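Local coordinates for protein Serpin48 (Tenebrio molitor, PDB 3OZQ) that inhibits the serine protease SPE with high specificity, acting as a serpin in the innate immunity of the insect, at residues N167-N172 / I366-R371; H215-K220 / V244-K249. All blocks are in the same frame, centred on the assembly; numbering follows the deposited sequence.

Contact 1 of 2, residues N167-N172 / I366-R371; sequences NALYFN and ILFAGR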
loop_
_atom_site.group_PDB
_atom_site.type_symbol
_atom_site.label_atom_id
_atom_site.label_comp_id
_atom_site.label_asym_id
_atom_site.label_seq_id
_atom_site.Cartn_x
_atom_site.Cartn_y
_atom_site.Cartn_z
ATOM N N ASN A 167 -6.079 -8.564 -3.478
ATOM C CA ASN A 167 -5.666 -7.640 -2.399
ATOM C C ASN A 167 -6.165 -6.220 -2.640
ATOM O O ASN A 167 -5.497 -5.432 -3.285
ATOM C CB ASN A 167 -4.140 -7.639 -2.310
ATOM C CG ASN A 167 -3.594 -6.757 -1.198
ATOM O OD1 ASN A 167 -4.301 -6.375 -0.266
ATOM N ND2 ASN A 167 -2.306 -6.469 -1.280
ATOM N N ALA A 168 -7.347 -5.911 -2.128
ATOM C CA ALA A 168 -7.963 -4.613 -2.327
ATOM C C ALA A 168 -7.974 -3.890 -0.999
ATOM O O ALA A 168 -8.297 -4.487 0.027
ATOM C CB ALA A 168 -9.362 -4.765 -2.813
ATOM N N LEU A 169 -7.632 -2.609 -1.015
ATOM C CA LEU A 169 -7.656 -1.819 0.217
ATOM C C LEU A 169 -7.714 -0.321 -0.001
ATOM O O LEU A 169 -7.497 0.187 -1.099
ATOM C CB LEU A 169 -6.476 -2.143 1.164
ATOM C CG LEU A 169 -5.006 -2.324 0.740
ATOM C CD1 LEU A 169 -4.660 -1.863 -0.647
ATOM C CD2 LEU A 169 -3.982 -1.773 1.770
ATOM N N TYR A 170 -8.005 0.372 1.090
ATOM C CA TYR A 170 -8.018 1.818 1.121
ATOM C C TYR A 170 -8.055 2.216 2.586
ATOM O O TYR A 170 -8.461 1.427 3.443
ATOM C CB TYR A 170 -9.221 2.381 0.361
ATOM C CG TYR A 170 -10.553 2.183 1.047
ATOM C CD1 TYR A 170 -11.058 3.147 1.911
ATOM C CD2 TYR A 170 -11.313 1.036 0.824
ATOM C CE1 TYR A 170 -12.282 2.978 2.537
ATOM C CE2 TYR A 170 -12.540 0.853 1.451
ATOM C CZ TYR A 170 -13.019 1.833 2.307
ATOM O OH TYR A 170 -14.231 1.666 2.937
ATOM N N PHE A 171 -7.622 3.440 2.859
ATOM C CA PHE A 171 -7.410 3.928 4.213
ATOM C C PHE A 171 -8.363 5.080 4.485
ATOM O O PHE A 171 -8.676 5.861 3.589
ATOM C CB PHE A 171 -5.976 4.439 4.344
ATOM C CG PHE A 171 -5.554 4.724 5.758
ATOM C CD1 PHE A 171 -5.549 3.718 6.709
ATOM C CD2 PHE A 171 -5.143 5.999 6.134
ATOM C CE1 PHE A 171 -5.143 3.979 8.020
ATOM C CE2 PHE A 171 -4.737 6.261 7.440
ATOM C CZ PHE A 171 -4.730 5.247 8.381
ATOM N N ASN A 172 -8.817 5.181 5.728
ATOM C CA ASN A 172 -9.678 6.277 6.141
ATOM C C ASN A 172 -9.154 6.932 7.414
ATOM O O ASN A 172 -9.025 6.270 8.449
ATOM C CB ASN A 172 -11.101 5.773 6.348
ATOM C CG ASN A 172 -11.999 6.818 6.972
ATOM O OD1 ASN A 172 -12.654 7.597 6.269
ATOM N ND2 ASN A 172 -12.030 6.852 8.301
ATOM N N ILE A 366 5.184 1.976 7.536
ATOM C CA ILE A 366 4.631 2.431 6.259
ATOM C C ILE A 366 3.505 1.518 5.755
ATOM O O ILE A 366 3.702 0.321 5.561
ATOM C CB ILE A 366 5.727 2.552 5.192
ATOM C CG1 ILE A 366 6.757 3.598 5.625
ATOM C CG2 ILE A 366 5.119 2.940 3.820
ATOM C CD1 ILE A 366 7.927 3.743 4.682
ATOM N N LEU A 367 2.327 2.100 5.551
ATOM C CA LEU A 367 1.147 1.390 5.073
ATOM C C LEU A 367 0.905 1.553 3.566
ATOM O O LEU A 367 0.479 0.621 2.889
ATOM C CB LEU A 367 -0.090 1.874 5.827
ATOM C CG LEU A 367 -0.555 0.992 6.983
ATOM C CD1 LEU A 367 0.559 0.828 8.010
ATOM C CD2 LEU A 367 -1.832 1.522 7.612
ATOM N N PHE A 368 1.164 2.753 3.066
ATOM C CA PHE A 368 0.959 3.090 1.663
ATOM C C PHE A 368 2.097 3.991 1.222
ATOM O O PHE A 368 2.619 4.762 2.018
ATOM C CB PHE A 368 -0.333 3.885 1.482
ATOM C CG PHE A 368 -1.584 3.053 1.498
ATOM C CD1 PHE A 368 -2.002 2.387 0.355
ATOM C CD2 PHE A 368 -2.365 2.972 2.639
ATOM C CE1 PHE A 368 -3.172 1.643 0.348
ATOM C CE2 PHE A 368 -3.541 2.220 2.644
ATOM C CZ PHE A 368 -3.943 1.562 1.491
ATOM N N ALA A 369 2.487 3.880 -0.040
ATOM C CA ALA A 369 3.453 4.792 -0.617
ATOM C C ALA A 369 3.047 5.080 -2.062
ATOM O O ALA A 369 2.328 4.301 -2.673
ATOM C CB ALA A 369 4.835 4.211 -0.555
ATOM N N GLY A 370 3.485 6.206 -2.596
ATOM C CA GLY A 370 3.136 6.533 -3.964
ATOM C C GLY A 370 3.703 7.869 -4.386
ATOM O O GLY A 370 4.548 8.457 -3.714
ATOM N N ARG A 371 3.227 8.346 -5.525
ATOM C CA ARG A 371 3.736 9.573 -6.066
ATOM C C ARG A 371 2.647 10.260 -6.861
ATOM O O ARG A 371 1.679 9.626 -7.317
ATOM C CB ARG A 371 4.946 9.293 -6.948
ATOM C CG ARG A 371 4.584 8.756 -8.284
ATOM C CD ARG A 371 5.807 8.482 -9.097
ATOM N NE ARG A 371 5.438 7.984 -10.409
ATOM C CZ ARG A 371 6.256 7.974 -11.451
ATOM N NH1 ARG A 371 7.491 8.439 -11.320
ATOM N NH2 ARG A 371 5.836 7.507 -12.621
#
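Leu169 and Phe171 meet Leu367 and Phe368 between two layers of the serpin fold: the large central sheet (sheet A), which holds strand 163-174, and sheet B, which holds strand 365-372. Their short segments run at 100° to each other with axes 8.8 Å apart, so the two strands pack across layers and do not pair. The contact is carried almost wholly by side chains; the backbone adds Tyr170 CA, 4.1 Å from Phe368 CZ. Phe368 projects toward the other strand, its CG anti to the carbonyl carbon (chi1 -79°), and its outer rim fits between Leu169 and Phe171. On one side Leu169 comes tip to tip, with CD2 3.3 Å from Phe368 CZ and CD1 3.9 Å from Phe368 CE1. The former distance is tight, and the nearly eclipsed chi2 of Leu169 (14°) suggests either strain or an imperfectly modelled isobutyl group. Phe171 supplies its CB, 3.7 Å from Phe368 CE2. Phe368 CE2 and Leu367 CD2 both approach its ring obliquely, Leu367 CD2 lying 4.1 Å from Phe171 CE1; the Phe171 and Leu367 side chains cross at about a right angle. Leu367 and Phe368 both point toward the sheet A strand, consistent with the classic beta bulge they form opposite Ile360. Leu91 touches Leu169, Phe171 and Phe368; all five touching residues are buried. With Asn167 hydrogen-bonded to Ser40 nearby, this apolar layering is consistent with the shutter region of serpins.

Contact 2 of 2, residues H215-K220 / V244-K249; sequences HHLDAK and VSLESK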
loop_
_atom_site.group_PDB
_atom_site.type_symbol
_atom_site.label_atom_id
_atom_site.label_comp_id
_atom_site.label_asym_id
_atom_site.label_seq_id
_atom_site.Cartn_x
_atom_site.Cartn_y
_atom_site.Cartn_z
ATOM N N HIS A 215 19.760 17.233 3.276
ATOM C CA HIS A 215 20.762 17.871 2.428
ATOM C C HIS A 215 21.337 16.941 1.359
ATOM O O HIS A 215 21.594 17.373 0.234
ATOM C CB HIS A 215 21.866 18.511 3.282
ATOM C CG HIS A 215 21.380 19.645 4.137
ATOM N ND1 HIS A 215 21.252 19.547 5.506
ATOM C CD2 HIS A 215 20.975 20.898 3.812
ATOM C CE1 HIS A 215 20.796 20.691 5.989
ATOM N NE2 HIS A 215 20.620 21.527 4.981
ATOM N N HIS A 216 21.523 15.671 1.703
ATOM C CA HIS A 216 21.946 14.680 0.719
ATOM C C HIS A 216 20.912 14.540 -0.400
ATOM O O HIS A 216 21.263 14.375 -1.570
ATOM C CB HIS A 216 22.188 13.325 1.386
ATOM C CG HIS A 216 22.418 12.207 0.415
ATOM N ND1 HIS A 216 21.668 11.049 0.420
ATOM C CD2 HIS A 216 23.307 12.074 -0.598
ATOM C CE1 HIS A 216 22.090 10.249 -0.544
ATOM N NE2 HIS A 216 23.081 10.850 -1.178
ATOM N N LEU A 217 19.638 14.621 -0.039
ATOM C CA LEU A 217 18.569 14.442 -1.017
ATOM C C LEU A 217 18.175 15.713 -1.740
ATOM O O LEU A 217 17.464 15.653 -2.743
ATOM C CB LEU A 217 17.333 13.832 -0.355
ATOM C CG LEU A 217 17.502 12.333 -0.123
ATOM C CD1 LEU A 217 16.387 11.771 0.752
ATOM C CD2 LEU A 217 17.592 11.614 -1.471
ATOM N N ASP A 218 18.641 16.852 -1.231
ATOM C CA ASP A 218 18.185 18.154 -1.705
ATOM C C ASP A 218 16.664 18.171 -1.781
ATOM O O ASP A 218 16.073 18.455 -2.824
ATOM C CB ASP A 218 18.806 18.527 -3.056
ATOM C CG ASP A 218 18.586 20.003 -3.414
ATOM O OD1 ASP A 218 18.315 20.808 -2.495
ATOM O OD2 ASP A 218 18.674 20.361 -4.612
ATOM N N ALA A 219 16.037 17.866 -0.655
ATOM C CA ALA A 219 14.590 17.850 -0.582
ATOM C C ALA A 219 14.156 18.254 0.816
ATOM O O ALA A 219 14.968 18.345 1.731
ATOM C CB ALA A 219 14.062 16.462 -0.926
ATOM N N LYS A 220 12.867 18.512 0.965
ATOM C CA LYS A 220 12.282 18.786 2.264
ATOM C C LYS A 220 11.256 17.699 2.524
ATOM O O LYS A 220 10.660 17.179 1.586
ATOM C CB LYS A 220 11.573 20.137 2.256
ATOM C CG LYS A 220 12.469 21.359 2.153
ATOM C CD LYS A 220 11.616 22.616 2.307
ATOM C CE LYS A 220 12.421 23.910 2.125
ATOM N NZ LYS A 220 11.544 25.043 1.679
ATOM N N VAL A 244 12.808 12.301 -10.224
ATOM C CA VAL A 244 13.629 11.194 -10.706
ATOM C C VAL A 244 14.867 11.029 -9.834
ATOM O O VAL A 244 15.247 9.911 -9.475
ATOM C CB VAL A 244 14.053 11.401 -12.168
ATOM C CG1 VAL A 244 12.950 10.945 -13.110
ATOM C CG2 VAL A 244 14.406 12.861 -12.406
ATOM N N SER A 245 15.488 12.153 -9.496
ATOM C CA SER A 245 16.645 12.156 -8.614
ATOM C C SER A 245 16.315 11.441 -7.314
ATOM O O SER A 245 17.097 10.625 -6.828
ATOM C CB SER A 245 17.089 13.592 -8.308
ATOM O OG SER A 245 16.999 14.418 -9.462
ATOM N N LEU A 246 15.159 11.762 -6.744
ATOM C CA LEU A 246 14.745 11.160 -5.480
ATOM C C LEU A 246 14.496 9.678 -5.660
ATOM O O LEU A 246 14.643 8.897 -4.723
ATOM C CB LEU A 246 13.473 11.819 -4.950
ATOM C CG LEU A 246 13.542 13.270 -4.484
ATOM C CD1 LEU A 246 12.147 13.750 -4.107
ATOM C CD2 LEU A 246 14.500 13.412 -3.300
ATOM N N GLU A 247 14.114 9.300 -6.874
ATOM C CA GLU A 247 13.773 7.919 -7.172
ATOM C C GLU A 247 15.015 7.101 -7.490
ATOM O O GLU A 247 15.029 5.885 -7.328
ATOM C CB GLU A 247 12.757 7.862 -8.308
ATOM C CG GLU A 247 11.456 8.544 -7.937
ATOM C CD GLU A 247 10.426 8.520 -9.043
ATOM O OE1 GLU A 247 10.804 8.547 -10.234
ATOM O OE2 GLU A 247 9.221 8.477 -8.710
ATOM N N SER A 248 16.068 7.777 -7.928
ATOM C CA SER A 248 17.342 7.109 -8.119
ATOM C C SER A 248 17.938 6.832 -6.749
ATOM O O SER A 248 18.777 5.937 -6.595
ATOM C CB SER A 248 18.283 7.959 -8.969
ATOM O OG SER A 248 17.791 8.074 -10.296
ATOM N N LYS A 249 17.476 7.587 -5.756
ATOM C CA LYS A 249 17.865 7.373 -4.361
ATOM C C LYS A 249 16.659 6.999 -3.489
ATOM O O LYS A 249 16.560 7.419 -2.330
ATOM C CB LYS A 249 18.539 8.628 -3.797
ATOM C CG LYS A 249 19.683 9.145 -4.653
ATOM C CD LYS A 249 20.013 10.595 -4.346
ATOM C CE LYS A 249 20.842 11.198 -5.477
ATOM N NZ LYS A 249 20.177 10.991 -6.802
#
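The imidazole of His216 meets Lys249 obliquely, its CE1 lying 4.3 Å from Lys249 CD, while Arg252 of the following helix also touches the histidine. Of the flat peptide groups, the carbonyl of Leu217 has Leu246 CD2 3.8 Å from its oxygen. Leu246 CD2 also packs 3.9 Å from Ala219 CB and 4.0 Å from Leu217 CD2, so one methyl links the helix to the start of strand 219-225. Leu217 and Lys249 run alongside one another in opposing senses, Leu217 CD2 lying 3.9 Å from both CB and CD of Lys249. The lysine then bends at its last torsion (chi4 53°), turning NZ back to the Ser245 carbonyl, whose O accepts its hydrogen bond at 3.1 Å with the donor tilted 32° from the carbonyl plane. Ser248 OG bonds to Val244 O at 3.2 Å, from 44° out of the Val244 carbonyl plane; Val244 O also accepts from Ser248 N. Asp218 and Ala219 form a G1 beta bulge at the entry to strand 219-225. Leu246 also touches Val235 and Ser237 of strand 231-237. His216 and Lys249 touch crystal neighbours, so their exact poses may partly reflect lattice packing. With its ammonium bonded to helix 243-248, the lysine can probably lend its methylenes to this aliphatic contact while its charge is turned to a carbonyl.

Overall arrangement
Contact 1 lies at the heart of the molecule, about 3 Å from the centre of the chain, and all its touching residues are buried; contact 2 lies about 22 Å from that centre and grades from buried leucines to an exposed histidine. Accordingly, contact 1 is built from aromatic and aliphatic side chains between two strands, whereas contact 2 sets a turn and strand start against a short helix and includes the flank of a lysine. Both reach sheet B, through strands 365-372 and 219-225. They also join directly: Arg371 NH1 forms a 3.1 Å salt bridge with Glu247 OE2 of helix 243-248, a charged link between two mainly apolar contacts.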